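Local coordinates for mutual gliding motility protein C (MglC) (Myxococcus xanthus DK 1622, PDB 7CT3), which probably takes part in the polarity control system of gliding motility as a Roadblock/LC7-domain protein that interacts with its paralog MglB, at residues A[84-89]-A[114-119]; A[19-24]-A[48-53]; A[58-63]-A[72-77]; A[80-85]-A[100-105]. All coordinates share one frame; numbering follows the deposited sequence.

Interaction 1: residues A[84-89]-A[114-119]; sequences RLVSPD and PKVRAE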
loop_
_atom_site.group_PDB
_atom_site.type_symbol
_atom_site.label_atom_id
_atom_site.label_comp_id
_atom_site.label_asym_id
_atom_site.label_seq_id
_atom_site.Cartn_x
_atom_site.Cartn_y
_atom_site.Cartn_z
ATOM N N ARG A 84 -1.384 9.392 2.842
ATOM C CA ARG A 84 -2.624 10.040 2.443
ATOM C C ARG A 84 -2.331 11.481 2.009
ATOM O O ARG A 84 -1.326 12.058 2.469
ATOM C CB ARG A 84 -3.642 10.049 3.588
ATOM C CG ARG A 84 -4.220 8.680 3.909
ATOM C CD ARG A 84 -5.372 8.728 4.894
ATOM N NE ARG A 84 -6.056 7.448 4.837
ATOM C CZ ARG A 84 -7.153 7.183 4.133
ATOM N NH1 ARG A 84 -7.777 8.128 3.450
ATOM N NH2 ARG A 84 -7.643 5.960 4.144
ATOM N N LEU A 85 -3.197 12.037 1.160
ATOM C CA LEU A 85 -3.079 13.415 0.625
ATOM C C LEU A 85 -3.511 14.416 1.700
ATOM O O LEU A 85 -4.557 14.198 2.326
ATOM C CB LEU A 85 -3.957 13.538 -0.623
ATOM C CG LEU A 85 -3.723 14.791 -1.462
ATOM C CD1 LEU A 85 -2.329 14.775 -2.070
ATOM C CD2 LEU A 85 -4.783 14.914 -2.545
ATOM N N VAL A 86 -2.742 15.485 1.903
ATOM C CA VAL A 86 -3.136 16.583 2.835
ATOM C C VAL A 86 -3.376 17.881 2.048
ATOM O O VAL A 86 -4.174 18.697 2.526
ATOM C CB VAL A 86 -2.137 16.754 3.996
ATOM C CG1 VAL A 86 -2.300 15.653 5.033
ATOM C CG2 VAL A 86 -0.705 16.815 3.522
ATOM N N SER A 87 -2.741 18.070 0.888
ATOM C CA SER A 87 -2.999 19.223 -0.017
ATOM C C SER A 87 -2.435 18.919 -1.402
ATOM O O SER A 87 -1.752 17.916 -1.584
ATOM C CB SER A 87 -2.433 20.505 0.563
ATOM O OG SER A 87 -1.051 20.642 0.270
ATOM N N PRO A 88 -2.689 19.760 -2.430
ATOM C CA PRO A 88 -2.096 19.535 -3.749
ATOM C C PRO A 88 -0.559 19.454 -3.717
ATOM O O PRO A 88 -0.000 18.902 -4.645
ATOM C CB PRO A 88 -2.572 20.746 -4.572
ATOM C CG PRO A 88 -3.839 21.198 -3.868
ATOM C CD PRO A 88 -3.575 20.935 -2.401
ATOM N N ASP A 89 0.079 19.974 -2.660
ATOM C CA ASP A 89 1.558 20.086 -2.542
ATOM C C ASP A 89 2.133 19.108 -1.506
ATOM O O ASP A 89 3.361 18.910 -1.539
ATOM C CB ASP A 89 1.971 21.510 -2.160
ATOM C CG ASP A 89 1.567 22.570 -3.170
ATOM O OD1 ASP A 89 1.594 22.275 -4.385
ATOM O OD2 ASP A 89 1.225 23.683 -2.733
ATOM N N PRO A 114 -7.515 14.420 8.141
ATOM C CA PRO A 114 -8.318 15.647 8.118
ATOM C C PRO A 114 -7.854 16.717 9.124
ATOM O O PRO A 114 -7.973 17.897 8.829
ATOM C CB PRO A 114 -9.759 15.220 8.449
ATOM C CG PRO A 114 -9.734 13.717 8.651
ATOM C CD PRO A 114 -8.321 13.224 8.428
ATOM N N LYS A 115 -7.327 16.296 10.274
ATOM C CA LYS A 115 -6.798 17.213 11.320
ATOM C C LYS A 115 -5.556 17.931 10.779
ATOM O O LYS A 115 -5.441 19.154 10.985
ATOM C CB LYS A 115 -6.474 16.450 12.606
ATOM C CG LYS A 115 -7.647 15.700 13.216
ATOM C CD LYS A 115 -7.360 15.226 14.614
ATOM C CE LYS A 115 -8.130 13.978 14.981
ATOM N NZ LYS A 115 -7.753 13.502 16.329
ATOM N N VAL A 116 -4.670 17.202 10.094
ATOM C CA VAL A 116 -3.450 17.783 9.461
ATOM C C VAL A 116 -3.893 18.742 8.345
ATOM O O VAL A 116 -3.340 19.858 8.276
ATOM C CB VAL A 116 -2.502 16.681 8.950
ATOM C CG1 VAL A 116 -1.350 17.242 8.129
ATOM C CG2 VAL A 116 -1.971 15.831 10.096
ATOM N N ARG A 117 -4.870 18.339 7.526
ATOM C CA ARG A 117 -5.399 19.154 6.396
ATOM C C ARG A 117 -5.945 20.484 6.924
ATOM O O ARG A 117 -5.777 21.502 6.230
ATOM C CB ARG A 117 -6.492 18.409 5.629
ATOM C CG ARG A 117 -5.952 17.368 4.660
ATOM C CD ARG A 117 -6.921 17.036 3.543
ATOM N NE ARG A 117 -7.975 16.167 4.034
ATOM C CZ ARG A 117 -7.908 14.837 4.110
ATOM N NH1 ARG A 117 -6.833 14.183 3.704
ATOM N NH2 ARG A 117 -8.935 14.161 4.592
ATOM N N ALA A 118 -6.560 20.470 8.108
ATOM C CA ALA A 118 -7.195 21.647 8.745
ATOM C C ALA A 118 -6.141 22.676 9.185
ATOM O O ALA A 118 -6.522 23.846 9.368
ATOM C CB ALA A 118 -8.042 21.199 9.908
ATOM N N GLU A 119 -4.874 22.277 9.352
ATOM C CA GLU A 119 -3.795 23.159 9.882
ATOM C C GLU A 119 -3.149 23.984 8.760
ATOM O O GLU A 119 -2.330 24.857 9.094
ATOM C CB GLU A 119 -2.711 22.345 10.592
ATOM C CG GLU A 119 -3.193 21.601 11.822
ATOM C CD GLU A 119 -3.641 22.461 12.994
ATOM O OE1 GLU A 119 -3.480 23.700 12.927
ATOM O OE2 GLU A 119 -4.153 21.879 13.978
HETATM O O HOH W 1 -7.692 11.169 3.430
#
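Val-86 and Val-116 meet through single methyls, CG1 of Val-86 lying 3.6 Å from CG1 of Val-116, and this pair forms the tight, buried part of the contact. Val-86 is also covered by the aliphatic part of Arg-117, whose CG lies 3.9 Å from Val-86 CB and whose CG and CD pass close to the Val-86 carbonyl oxygen. Phe-3 and His-6 also pack against Val-116. In the Roadblock/LC7 domain this is where the C-terminal helix 102-117 runs out beside the far end of strand 79-87, which turns a corner at Val-86; Val-86 and Ser-87 both face Tyr-90, a classic beta bulge. Toward solvent the packing gives way to polar links. The side chain of Arg-117 bends at chi3 (-77°), which turns its guanidinium back to the strand, and NH1 donates to Leu-85 O at 2.7 Å. The oxygen lies near the guanidinium plane, although the N-H...O angle of 134° is far from straight. Water 1 accepts from both Arg-117 NH1, at 3.1 Å, and Arg-84 NH1, at 3.0 Å, so two like-charged groups whose NH1 atoms are 6.1 Å apart are joined through a shared acceptor.

Interaction 2: residues A[19-24]-A[48-53]; sequences ACSVMG and VEYANL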
loop_
_atom_site.group_PDB
_atom_site.type_symbol
_atom_site.label_atom_id
_atom_site.label_comp_id
_atom_site.label_asym_id
_atom_site.label_seq_id
_atom_site.Cartn_x
_atom_site.Cartn_y
_atom_site.Cartn_z
ATOM N N ALA A 19 8.013 6.706 12.504
ATOM C CA ALA A 19 7.891 8.146 12.205
ATOM C C ALA A 19 6.547 8.422 11.539
ATOM O O ALA A 19 6.030 7.533 10.827
ATOM C CB ALA A 19 9.032 8.578 11.314
ATOM N N CYS A 20 6.025 9.624 11.758
ATOM C CA CYS A 20 4.906 10.205 10.982
ATOM C C CYS A 20 5.340 11.595 10.516
ATOM O O CYS A 20 5.816 12.377 11.359
ATOM C CB CYS A 20 3.627 10.253 11.799
ATOM S SG CYS A 20 2.163 10.557 10.781
ATOM N N SER A 21 5.237 11.860 9.216
ATOM C CA SER A 21 5.837 13.054 8.574
ATOM C C SER A 21 4.862 13.662 7.572
ATOM O O SER A 21 4.018 12.925 7.044
ATOM C CB SER A 21 7.135 12.700 7.913
ATOM O OG SER A 21 7.965 11.973 8.805
ATOM N N VAL A 22 5.000 14.965 7.332
ATOM C CA VAL A 22 4.427 15.650 6.140
ATOM C C VAL A 22 5.578 15.933 5.178
ATOM O O VAL A 22 6.606 16.493 5.559
ATOM C CB VAL A 22 3.637 16.911 6.531
ATOM C CG1 VAL A 22 3.136 17.664 5.309
ATOM C CG2 VAL A 22 2.476 16.561 7.451
HETATM N N MSE A 23 5.374 15.510 3.930
HETATM C CA MSE A 23 6.374 15.562 2.881
HETATM C C MSE A 23 5.768 16.304 1.692
HETATM O O MSE A 23 4.585 16.153 1.412
HETATM C CB MSE A 23 6.766 14.122 2.528
HETATM C CG MSE A 23 7.556 13.961 1.255
HETATM SE SE MSE A 23 9.431 14.388 1.562
HETATM C CE MSE A 23 9.965 13.337 3.135
ATOM N N GLY A 24 6.574 17.117 1.002
ATOM C CA GLY A 24 6.125 17.770 -0.217
ATOM C C GLY A 24 6.328 16.886 -1.437
ATOM O O GLY A 24 7.273 16.087 -1.437
ATOM N N VAL A 48 17.397 1.869 7.998
ATOM C CA VAL A 48 18.157 1.696 6.727
ATOM C C VAL A 48 17.156 1.509 5.580
ATOM O O VAL A 48 17.261 2.240 4.586
ATOM C CB VAL A 48 19.160 0.532 6.824
ATOM C CG1 VAL A 48 19.678 0.090 5.463
ATOM C CG2 VAL A 48 20.317 0.888 7.741
ATOM N N GLU A 49 16.206 0.578 5.717
ATOM C CA GLU A 49 15.211 0.289 4.650
ATOM C C GLU A 49 14.309 1.509 4.446
ATOM O O GLU A 49 14.031 1.831 3.273
ATOM C CB GLU A 49 14.428 -0.986 4.957
ATOM C CG GLU A 49 15.304 -2.220 4.882
ATOM C CD GLU A 49 14.575 -3.527 4.655
ATOM O OE1 GLU A 49 13.333 -3.524 4.684
ATOM O OE2 GLU A 49 15.258 -4.546 4.452
ATOM N N TYR A 50 13.907 2.199 5.517
ATOM C CA TYR A 50 13.057 3.416 5.413
ATOM C C TYR A 50 13.774 4.475 4.562
ATOM O O TYR A 50 13.152 5.026 3.635
ATOM C CB TYR A 50 12.660 3.946 6.792
ATOM C CG TYR A 50 11.712 5.121 6.753
ATOM C CD1 TYR A 50 10.756 5.245 5.755
ATOM C CD2 TYR A 50 11.767 6.113 7.718
ATOM C CE1 TYR A 50 9.891 6.326 5.710
ATOM C CE2 TYR A 50 10.905 7.199 7.689
ATOM C CZ TYR A 50 9.965 7.306 6.682
ATOM O OH TYR A 50 9.112 8.370 6.640
ATOM N N ALA A 51 15.051 4.737 4.845
ATOM C CA ALA A 51 15.904 5.650 4.051
ATOM C C ALA A 51 15.873 5.217 2.580
ATOM O O ALA A 51 15.721 6.081 1.712
ATOM C CB ALA A 51 17.309 5.659 4.595
ATOM N N ASN A 52 15.981 3.915 2.317
ATOM C CA ASN A 52 16.074 3.355 0.942
ATOM C C ASN A 52 14.697 3.333 0.259
ATOM O O ASN A 52 14.671 3.040 -0.946
ATOM C CB ASN A 52 16.725 1.971 0.960
ATOM C CG ASN A 52 18.190 2.031 1.334
ATOM O OD1 ASN A 52 18.817 3.076 1.202
ATOM N ND2 ASN A 52 18.738 0.932 1.823
ATOM N N LEU A 53 13.608 3.621 0.981
ATOM C CA LEU A 53 12.231 3.705 0.416
ATOM C C LEU A 53 11.894 5.151 0.027
ATOM O O LEU A 53 10.951 5.321 -0.751
ATOM C CB LEU A 53 11.202 3.198 1.438
ATOM C CG LEU A 53 11.170 1.692 1.698
ATOM C CD1 LEU A 53 10.183 1.363 2.809
ATOM C CD2 LEU A 53 10.818 0.911 0.441
HETATM O O HOH W 2 7.346 9.329 8.256
#
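Tyr-50, Ala-19 and Ser-21 carry this contact, in which helix 44-61 of the Roadblock/LC7 fold lies over one face of the antiparallel sheet at strand 17-24. Tyr-50 contributes the most surface. Its ring projects from the helix with CG anti to the backbone N (chi1 -176°), a setting that carries the phenol across the gap between two backbones whose closest CA atoms, those of Ala-19 and Tyr-50, are still 9.8 Å apart. Ala-19 comes next: its methyl points at the helix and meets the ring obliquely, with CB 4.3 Å from Tyr-50 CE2. The touch is light, and Ala-95 on the adjoining strand 90-97 also packs against the tyrosine. Ser-21, two residues along and on the same face of the strand as Ala-19, lies near the far end of the ring. Its hydroxyl is hydrogen-bonded to Thr-32 OG1 on strand 29-34, which ties this polar group into the sheet. No direct hydrogen bond joins helix and strand here, since Ser-21 OG and Tyr-50 OH stand 4.4 Å apart. Water 2 bridges the two hydroxyls, 2.8 Å from Ser-21 OG and 2.6 Å from Tyr-50 OH.

Interaction 3: residues A[58-63]-A[72-77]; sequences RNAAET and VSVNSE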
loop_
_atom_site.group_PDB
_atom_site.type_symbol
_atom_site.label_atom_id
_atom_site.label_comp_id
_atom_site.label_asym_id
_atom_site.label_seq_id
_atom_site.Cartn_x
_atom_site.Cartn_y
_atom_site.Cartn_z
ATOM N N ARG A 58 7.850 8.903 -2.493
ATOM C CA ARG A 58 7.428 10.181 -3.125
ATOM C C ARG A 58 6.917 9.894 -4.546
ATOM O O ARG A 58 5.959 10.562 -4.967
ATOM C CB ARG A 58 8.567 11.204 -3.105
ATOM C CG ARG A 58 8.121 12.627 -3.421
ATOM C CD ARG A 58 9.018 13.302 -4.446
ATOM N NE ARG A 58 8.962 12.587 -5.716
ATOM C CZ ARG A 58 8.065 12.793 -6.680
ATOM N NH1 ARG A 58 7.135 13.728 -6.556
ATOM N NH2 ARG A 58 8.107 12.059 -7.778
ATOM N N ASN A 59 7.514 8.932 -5.255
ATOM C CA ASN A 59 7.071 8.538 -6.621
ATOM C C ASN A 59 5.645 7.976 -6.544
ATOM O O ASN A 59 4.781 8.453 -7.300
ATOM C CB ASN A 59 8.021 7.531 -7.273
ATOM C CG ASN A 59 9.364 8.121 -7.650
ATOM O OD1 ASN A 59 9.521 9.338 -7.754
ATOM N ND2 ASN A 59 10.343 7.260 -7.859
ATOM N N ALA A 60 5.408 6.991 -5.675
ATOM C CA ALA A 60 4.091 6.328 -5.509
ATOM C C ALA A 60 3.067 7.330 -4.957
ATOM O O ALA A 60 1.884 7.253 -5.353
ATOM C CB ALA A 60 4.222 5.113 -4.622
ATOM N N ALA A 61 3.505 8.253 -4.095
ATOM C CA ALA A 61 2.648 9.284 -3.461
ATOM C C ALA A 61 1.945 10.131 -4.531
ATOM O O ALA A 61 0.813 10.579 -4.279
ATOM C CB ALA A 61 3.470 10.142 -2.530
ATOM N N GLU A 62 2.573 10.331 -5.691
ATOM C CA GLU A 62 1.987 11.119 -6.813
ATOM C C GLU A 62 0.577 10.605 -7.143
ATOM O O GLU A 62 -0.281 11.429 -7.507
ATOM C CB GLU A 62 2.908 11.066 -8.032
ATOM C CG GLU A 62 4.163 11.900 -7.863
ATOM C CD GLU A 62 4.006 13.377 -8.185
ATOM O OE1 GLU A 62 2.963 13.762 -8.758
ATOM O OE2 GLU A 62 4.927 14.142 -7.862
ATOM N N THR A 63 0.324 9.301 -7.005
ATOM C CA THR A 63 -0.988 8.681 -7.346
ATOM C C THR A 63 -2.099 9.256 -6.453
ATOM O O THR A 63 -3.261 9.264 -6.906
ATOM C CB THR A 63 -0.931 7.148 -7.298
ATOM O OG1 THR A 63 -0.725 6.711 -5.955
ATOM C CG2 THR A 63 0.141 6.572 -8.200
ATOM N N VAL A 72 -1.970 5.064 -0.146
ATOM C CA VAL A 72 -0.874 4.331 -0.840
ATOM C C VAL A 72 0.093 3.784 0.212
ATOM O O VAL A 72 0.357 4.491 1.200
ATOM C CB VAL A 72 -0.160 5.235 -1.859
ATOM C CG1 VAL A 72 0.967 4.502 -2.567
ATOM C CG2 VAL A 72 -1.142 5.814 -2.867
ATOM N N SER A 73 0.588 2.565 -0.007
ATOM C CA SER A 73 1.633 1.903 0.817
ATOM C C SER A 73 2.771 1.435 -0.088
ATOM O O SER A 73 2.493 0.826 -1.140
ATOM C CB SER A 73 1.065 0.750 1.601
ATOM O OG SER A 73 0.137 1.214 2.563
ATOM N N VAL A 74 4.007 1.721 0.310
ATOM C CA VAL A 74 5.229 1.156 -0.323
ATOM C C VAL A 74 6.011 0.469 0.792
ATOM O O VAL A 74 6.465 1.177 1.721
ATOM C CB VAL A 74 6.043 2.241 -1.049
ATOM C CG1 VAL A 74 7.332 1.687 -1.629
ATOM C CG2 VAL A 74 5.221 2.917 -2.139
ATOM N N ASN A 75 6.105 -0.859 0.728
ATOM C CA ASN A 75 6.570 -1.706 1.854
ATOM C C ASN A 75 7.847 -2.447 1.457
ATOM O O ASN A 75 7.990 -2.833 0.283
ATOM C CB ASN A 75 5.486 -2.689 2.298
ATOM C CG ASN A 75 4.220 -2.005 2.766
ATOM O OD1 ASN A 75 4.241 -0.836 3.151
ATOM N ND2 ASN A 75 3.111 -2.729 2.741
ATOM N N SER A 76 8.736 -2.630 2.427
ATOM C CA SER A 76 9.936 -3.492 2.337
ATOM C C SER A 76 9.727 -4.695 3.262
ATOM O O SER A 76 8.636 -4.797 3.866
ATOM C CB SER A 76 11.167 -2.713 2.696
ATOM O OG SER A 76 11.115 -2.299 4.053
ATOM N N GLU A 77 10.731 -5.561 3.372
ATOM C CA GLU A 77 10.726 -6.703 4.322
ATOM C C GLU A 77 10.554 -6.173 5.754
ATOM O O GLU A 77 9.795 -6.790 6.510
ATOM C CB GLU A 77 12.002 -7.533 4.160
ATOM C CG GLU A 77 12.042 -8.310 2.854
ATOM C CD GLU A 77 13.288 -9.151 2.625
ATOM O OE1 GLU A 77 14.081 -9.319 3.580
ATOM O OE2 GLU A 77 13.465 -9.639 1.486
#
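Val-72 reaches from strand 71-75 to the end of helix 44-61, and its two methyls divide the work. From CB, which faces the helix, CG1 leaves anti to the backbone N (chi1 180°) and comes to 3.9 Å from Ala-60 CB. The other branch, CG2, ends against a polar atom, 3.2 Å from Thr-63 OG1. Two residues on, Val-74 uses CG2 alone, which presses on Ala-60 CB at 3.5 Å, tighter than an ordinary carbon-carbon contact; the alanine methyl is thereby wedged between the two valines. Thr-63 OG1 is not left unsatisfied by its apolar neighbour. It donates to Ala-60 O at 2.7 Å, nearly in line with the C=O bond, and Thr-63 N bonds to the same oxygen, so two donors grip this carbonyl. A valine in place of Thr-63 would probably leave Ala-60 O with the backbone N of this residue but without its hydroxyl donor, loosening the hold on the turn. Met-83 of strand 79-87 packs on both valines. Residues 72-75 also pair antiparallel with a strand of the second subunit, carrying the sheet across the interface; helix 44-61 packed against a strand that pairs across the interface is consistent with the dimers of the Roadblock/LC7 family.

Interaction 4: residues A[80-85]-A[100-105]; sequences LTVMRL and GNFGKG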
loop_
_atom_site.group_PDB
_atom_site.type_symbol
_atom_site.label_atom_id
_atom_site.label_comp_id
_atom_site.label_asym_id
_atom_site.label_seq_id
_atom_site.Cartn_x
_atom_site.Cartn_y
_atom_site.Cartn_z
ATOM N N LEU A 80 6.850 -0.923 6.755
ATOM C CA LEU A 80 5.551 -0.675 6.089
ATOM C C LEU A 80 5.291 0.830 6.122
ATOM O O LEU A 80 5.678 1.479 7.116
ATOM C CB LEU A 80 4.444 -1.440 6.816
ATOM C CG LEU A 80 4.772 -2.882 7.195
ATOM C CD1 LEU A 80 3.616 -3.506 7.958
ATOM C CD2 LEU A 80 5.115 -3.715 5.969
ATOM N N THR A 81 4.678 1.364 5.071
ATOM C CA THR A 81 4.283 2.790 5.003
ATOM C C THR A 81 2.808 2.887 4.625
ATOM O O THR A 81 2.287 1.967 3.957
ATOM C CB THR A 81 5.174 3.603 4.058
ATOM O OG1 THR A 81 4.954 3.154 2.721
ATOM C CG2 THR A 81 6.640 3.506 4.424
ATOM N N VAL A 82 2.180 3.961 5.088
ATOM C CA VAL A 82 0.802 4.385 4.724
ATOM C C VAL A 82 0.881 5.876 4.439
ATOM O O VAL A 82 1.446 6.613 5.246
ATOM C CB VAL A 82 -0.208 4.116 5.855
ATOM C CG1 VAL A 82 -1.631 4.319 5.366
ATOM C CG2 VAL A 82 -0.030 2.743 6.470
HETATM N N MSE A 83 0.298 6.294 3.312
HETATM C CA MSE A 83 0.337 7.685 2.900
HETATM C C MSE A 83 -1.058 8.141 2.488
HETATM O O MSE A 83 -1.793 7.380 1.860
HETATM C CB MSE A 83 1.307 7.858 1.731
HETATM C CG MSE A 83 2.737 7.572 2.084
HETATM SE SE MSE A 83 3.812 7.579 0.468
HETATM C CE MSE A 83 3.606 5.755 -0.219
ATOM N N ARG A 84 -1.384 9.392 2.842
ATOM C CA ARG A 84 -2.624 10.040 2.443
ATOM C C ARG A 84 -2.331 11.481 2.009
ATOM O O ARG A 84 -1.326 12.058 2.469
ATOM C CB ARG A 84 -3.642 10.049 3.588
ATOM C CG ARG A 84 -4.220 8.680 3.909
ATOM C CD ARG A 84 -5.372 8.728 4.894
ATOM N NE ARG A 84 -6.056 7.448 4.837
ATOM C CZ ARG A 84 -7.153 7.183 4.133
ATOM N NH1 ARG A 84 -7.777 8.128 3.450
ATOM N NH2 ARG A 84 -7.643 5.960 4.144
ATOM N N LEU A 85 -3.197 12.037 1.160
ATOM C CA LEU A 85 -3.079 13.415 0.625
ATOM C C LEU A 85 -3.511 14.416 1.700
ATOM O O LEU A 85 -4.557 14.198 2.326
ATOM C CB LEU A 85 -3.957 13.538 -0.623
ATOM C CG LEU A 85 -3.723 14.791 -1.462
ATOM C CD1 LEU A 85 -2.329 14.775 -2.070
ATOM C CD2 LEU A 85 -4.783 14.914 -2.545
ATOM N N GLY A 100 4.943 -4.326 13.482
ATOM C CA GLY A 100 3.962 -3.389 14.064
ATOM C C GLY A 100 2.535 -3.730 13.659
ATOM O O GLY A 100 2.330 -4.760 12.992
ATOM N N ASN A 101 1.581 -2.884 14.051
ATOM C CA ASN A 101 0.129 -3.048 13.785
ATOM C C ASN A 101 -0.247 -2.223 12.548
ATOM O O ASN A 101 -0.635 -1.050 12.701
ATOM C CB ASN A 101 -0.702 -2.666 15.012
ATOM C CG ASN A 101 -2.142 -3.115 14.899
ATOM O OD1 ASN A 101 -2.664 -3.273 13.800
ATOM N ND2 ASN A 101 -2.791 -3.322 16.031
ATOM N N PHE A 102 -0.154 -2.827 11.363
ATOM C CA PHE A 102 -0.402 -2.154 10.061
ATOM C C PHE A 102 -1.871 -1.720 9.978
ATOM O O PHE A 102 -2.137 -0.596 9.523
ATOM C CB PHE A 102 0.020 -3.064 8.904
ATOM C CG PHE A 102 0.015 -2.406 7.547
ATOM C CD1 PHE A 102 0.670 -1.205 7.329
ATOM C CD2 PHE A 102 -0.621 -3.006 6.473
ATOM C CE1 PHE A 102 0.677 -0.614 6.073
ATOM C CE2 PHE A 102 -0.609 -2.418 5.219
ATOM C CZ PHE A 102 0.039 -1.222 5.020
ATOM N N GLY A 103 -2.796 -2.578 10.415
ATOM C CA GLY A 103 -4.241 -2.273 10.447
ATOM C C GLY A 103 -4.534 -1.028 11.266
ATOM O O GLY A 103 -5.283 -0.160 10.794
ATOM N N LYS A 104 -3.957 -0.931 12.461
ATOM C CA LYS A 104 -4.136 0.244 13.351
ATOM C C LYS A 104 -3.505 1.468 12.674
ATOM O O LYS A 104 -4.134 2.534 12.685
ATOM C CB LYS A 104 -3.547 -0.051 14.734
ATOM C CG LYS A 104 -3.781 1.026 15.784
ATOM C CD LYS A 104 -5.226 1.158 16.210
ATOM C CE LYS A 104 -5.455 2.267 17.214
ATOM N NZ LYS A 104 -4.584 2.123 18.405
ATOM N N GLY A 105 -2.317 1.314 12.081
ATOM C CA GLY A 105 -1.643 2.392 11.332
ATOM C C GLY A 105 -2.568 3.011 10.295
ATOM O O GLY A 105 -2.715 4.246 10.280
#
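Phe-102, at the start of helix 102-117, packs on Leu-80 and Val-82 of strand 79-87, and this apolar packing dominates the contact. A chi1 of -171° sets the ring opposite the residue's own N and carries it over the strand between Leu-80 and Val-82, two residues that face the same way. Leu-80 CD1 sits 3.7 Å from Phe-102 CB and bears obliquely on the near half of the ring, while Leu-80 CB lies 3.8 Å from CD1 of Phe-102. Farther along, Val-82 CG2 approaches CE1 of Phe-102 to 3.5 Å, again obliquely. Arg-106 of the second subunit packs on both Leu-80 and Phe-102, placing the cluster at the dimer interface. An alanine at Phe-102 would probably open a gap between helix and strand, with Leu-80 CD1 and Val-82 CG2 losing the surface they share.

A contact of another kind is made at the ring's edge, where Thr-81 O lies near the plane, 3.7 Å from Phe-102 CE1; this carbonyl has its proper donor in Ser-73 OG. The polar part lies within the helix start. Asn-101 is the N-cap, its OD1 accepting from Lys-104 N at 3.0 Å with the donor well above the amide carbonyl plane. No hydrogen bond crosses between the segments, so packing and burial probably hold this end of helix 102-117 on its sheet, while the cap serves the helix itself.

In the fold
From the N terminus, interaction 2 is the first to close, bringing helix 44-61 back over strand 17-24. Interaction 3 follows in series, a short loop that folds strand 71-75 against the end of the same helix. Interactions 4 and 1 both start from the same stretch of strand 79-87, sharing Arg-84 and Leu-85, and reach opposite ends of helix 102-117; their centres are about 16 Å apart. Strands 71-75 and 79-87 join interactions 3 and 4 through backbone pairing, and Val-22 touches Val-116 between interactions 2 and 1. Interactions 2, 3 and 4 also border the second subunit.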